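Local coordinates for K Homology domain-containing protein (Aeropyrum pernix, PDB 1TUA) that is of unknown function but, as a protein with two KH domains, probably binds RNA, at residues R32-V36 with N59-A63. Sequence-based numbering, arbitrary orientation.
Sequences RTGTV and NLMKA
In the N-terminal KH domain, segment 32-36 turns from a helix into a strand beside one turn of helix 57-72. R32 and T33 are the last helical residues. The nearest CA pairs are T33 with N59, 5.3 Å, and T35 with L60, 6.5 Å. T33 (phi/psi -113/-14) directs its CB toward helix 57-72. Its backbone O accepts a hydrogen bond from N59 ND2, 2.9 Å with an N-H...O angle of 160°. N59 holds chi1 near -79° (m) to bring its amide there. The T33 and N59 CB atoms lie 4.4 Å apart. T33 takes rotamer p, with OG1 3.8 Å from A63 CB and hydrogen-bonded to the carbonyl of I29, one helical turn back. G34 ends the helix with positive phi (75/35), a backbone shape that glycine adopts easily. T35 is extended (-116/170) and also p. Its OG1 donates to T33 OG1 at 2.8 Å and lies 3.9 Å from A63 CB. Its CG2 makes van der Waals contacts, 4.1 Å from both L60 CD1 and N59 O. Within the helix, A63 N donates to N59 O, 3.1 Å. L60 (chi1 t, chi2 p) starts away from the segment, but its tip returns to T35. V36 continues the strand and points away. The two segments bury 226 Å² between them. In this alpha+beta KH fold, the end of helix 24-33 and the start of edge strand 35-40 pack on helix 57-72, with an asparagine side chain tying the turn to that helix. T35, L60 and A63 all touch V48 of strand 45-50, the middle strand of the sheet, while L60 also reaches I6 of strand 6-9.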
ATOM      1  N   ARG A  32       0.117   6.497 -17.971  1.00  9.41           N
ATOM      2  CA  ARG A  32       0.331   7.577 -17.011  1.00 10.57           C
ATOM      3  C   ARG A  32       1.773   7.808 -16.563  1.00 10.24           C
ATOM      4  O   ARG A  32       2.105   8.900 -16.093  1.00 10.47           O
ATOM      5  CB  ARG A  32      -0.562   7.344 -15.790  1.00 12.55           C
ATOM      6  CG  ARG A  32      -2.038   7.447 -16.143  1.00 17.86           C
ATOM      7  CD  ARG A  32      -2.955   7.196 -14.965  1.00 23.70           C
ATOM      8  NE  ARG A  32      -2.747   8.152 -13.884  1.00 28.12           N
ATOM      9  CZ  ARG A  32      -3.524   8.233 -12.806  1.00 30.48           C
ATOM     10  NH1 ARG A  32      -4.566   7.416 -12.675  1.00 29.91           N
ATOM     11  NH2 ARG A  32      -3.250   9.119 -11.852  1.00 31.76           N
ATOM     12  N   THR A  33       2.625   6.796 -16.727  1.00  9.25           N
ATOM     13  CA  THR A  33       4.023   6.887 -16.299  1.00  8.26           C
ATOM     14  C   THR A  33       5.075   6.890 -17.411  1.00  7.81           C
ATOM     15  O   THR A  33       6.233   7.220 -17.164  1.00  8.67           O
ATOM     16  CB  THR A  33       4.371   5.739 -15.334  1.00  7.29           C
ATOM     17  OG1 THR A  33       4.126   4.486 -15.986  1.00  8.76           O
ATOM     18  CG2 THR A  33       3.532   5.828 -14.061  1.00  8.50           C
ATOM     19  N   GLY A  34       4.687   6.523 -18.628  1.00  7.12           N
ATOM     20  CA  GLY A  34       5.652   6.496 -19.717  1.00  8.65           C
ATOM     21  C   GLY A  34       6.568   5.290 -19.598  1.00 10.01           C
ATOM     22  O   GLY A  34       7.760   5.348 -19.924  1.00 10.86           O
ATOM     23  N   THR A  35       6.008   4.186 -19.121  1.00  9.55           N
ATOM     24  CA  THR A  35       6.772   2.961 -18.963  1.00  8.18           C
ATOM     25  C   THR A  35       6.232   1.876 -19.875  1.00  9.44           C
ATOM     26  O   THR A  35       5.178   2.032 -20.500  1.00  9.19           O
ATOM     27  CB  THR A  35       6.704   2.432 -17.505  1.00  8.37           C
ATOM     28  OG1 THR A  35       5.336   2.217 -17.133  1.00  8.08           O
ATOM     29  CG2 THR A  35       7.354   3.425 -16.540  1.00  8.69           C
ATOM     30  N   VAL A  36       6.987   0.783 -19.961  1.00 10.10           N
ATOM     31  CA  VAL A  36       6.599  -0.376 -20.737  1.00 11.18           C
ATOM     32  C   VAL A  36       6.613  -1.529 -19.740  1.00 11.51           C
ATOM     33  O   VAL A  36       7.619  -1.784 -19.076  1.00 11.23           O
ATOM     34  CB  VAL A  36       7.581  -0.653 -21.882  1.00 12.27           C
ATOM     35  CG1 VAL A  36       7.147  -1.910 -22.638  1.00 12.66           C
ATOM     36  CG2 VAL A  36       7.633   0.553 -22.812  1.00 12.52           C
ATOM     37  N   ASN A  59       9.036   7.901 -12.019  1.00  9.69           N
ATOM     38  CA  ASN A  59       7.979   7.357 -12.873  1.00  8.87           C
ATOM     39  C   ASN A  59       8.057   5.845 -12.919  1.00  8.09           C
ATOM     40  O   ASN A  59       7.039   5.159 -12.840  1.00  9.05           O
ATOM     41  CB  ASN A  59       8.098   7.899 -14.297  1.00  9.36           C
ATOM     42  CG  ASN A  59       7.545   9.302 -14.432  1.00 11.60           C
ATOM     43  OD1 ASN A  59       7.700  10.127 -13.529  1.00 11.85           O
ATOM     44  ND2 ASN A  59       6.905   9.584 -15.571  1.00 10.89           N
ATOM     45  N   LEU A  60       9.280   5.336 -13.049  1.00  8.32           N
ATOM     46  CA  LEU A  60       9.528   3.899 -13.110  1.00  8.54           C
ATOM     47  C   LEU A  60       9.208   3.234 -11.765  1.00  7.91           C
ATOM     48  O   LEU A  60       8.519   2.211 -11.701  1.00  8.06           O
ATOM     49  CB  LEU A  60      10.993   3.651 -13.471  1.00  9.02           C
ATOM     50  CG  LEU A  60      11.383   2.205 -13.768  1.00 11.44           C
ATOM     51  CD1 LEU A  60      10.778   1.772 -15.100  1.00 14.26           C
ATOM     52  CD2 LEU A  60      12.894   2.093 -13.822  1.00 12.24           C
ATOM     53  N   MET A  61       9.707   3.839 -10.695  1.00  7.62           N
ATOM     54  CA  MET A  61       9.494   3.325  -9.353  1.00  8.19           C
ATOM     55  C   MET A  61       8.016   3.318  -8.948  1.00  8.63           C
ATOM     56  O   MET A  61       7.523   2.327  -8.412  1.00  9.69           O
ATOM     57  CB  MET A  61      10.353   4.134  -8.366  1.00  8.76           C
ATOM     58  CG  MET A  61      11.863   3.924  -8.588  1.00  8.84           C
ATOM     59  SD  MET A  61      12.965   5.056  -7.686  1.00 10.15           S
ATOM     60  CE  MET A  61      12.693   4.542  -6.052  1.00 14.38           C
ATOM     61  N   LYS A  62       7.294   4.402  -9.215  1.00  8.97           N
ATOM     62  CA  LYS A  62       5.875   4.437  -8.849  1.00  8.50           C
ATOM     63  C   LYS A  62       5.060   3.446  -9.678  1.00  8.31           C
ATOM     64  O   LYS A  62       4.103   2.859  -9.184  1.00  8.40           O
ATOM     65  CB  LYS A  62       5.317   5.854  -8.994  1.00  9.98           C
ATOM     66  CG  LYS A  62       5.805   6.801  -7.906  1.00 12.41           C
ATOM     67  CD  LYS A  62       5.133   8.167  -7.997  1.00 15.33           C
ATOM     68  CE  LYS A  62       5.437   9.014  -6.763  1.00 19.34           C
ATOM     69  NZ  LYS A  62       4.825   8.451  -5.521  1.00 22.74           N
ATOM     70  N   ALA A  63       5.434   3.261 -10.942  1.00  7.95           N
ATOM     71  CA  ALA A  63       4.743   2.299 -11.796  1.00  8.26           C
ATOM     72  C   ALA A  63       4.883   0.918 -11.144  1.00  8.95           C
ATOM     73  O   ALA A  63       3.920   0.145 -11.069  1.00  9.95           O
ATOM     74  CB  ALA A  63       5.369   2.287 -13.196  1.00  8.48           C
TER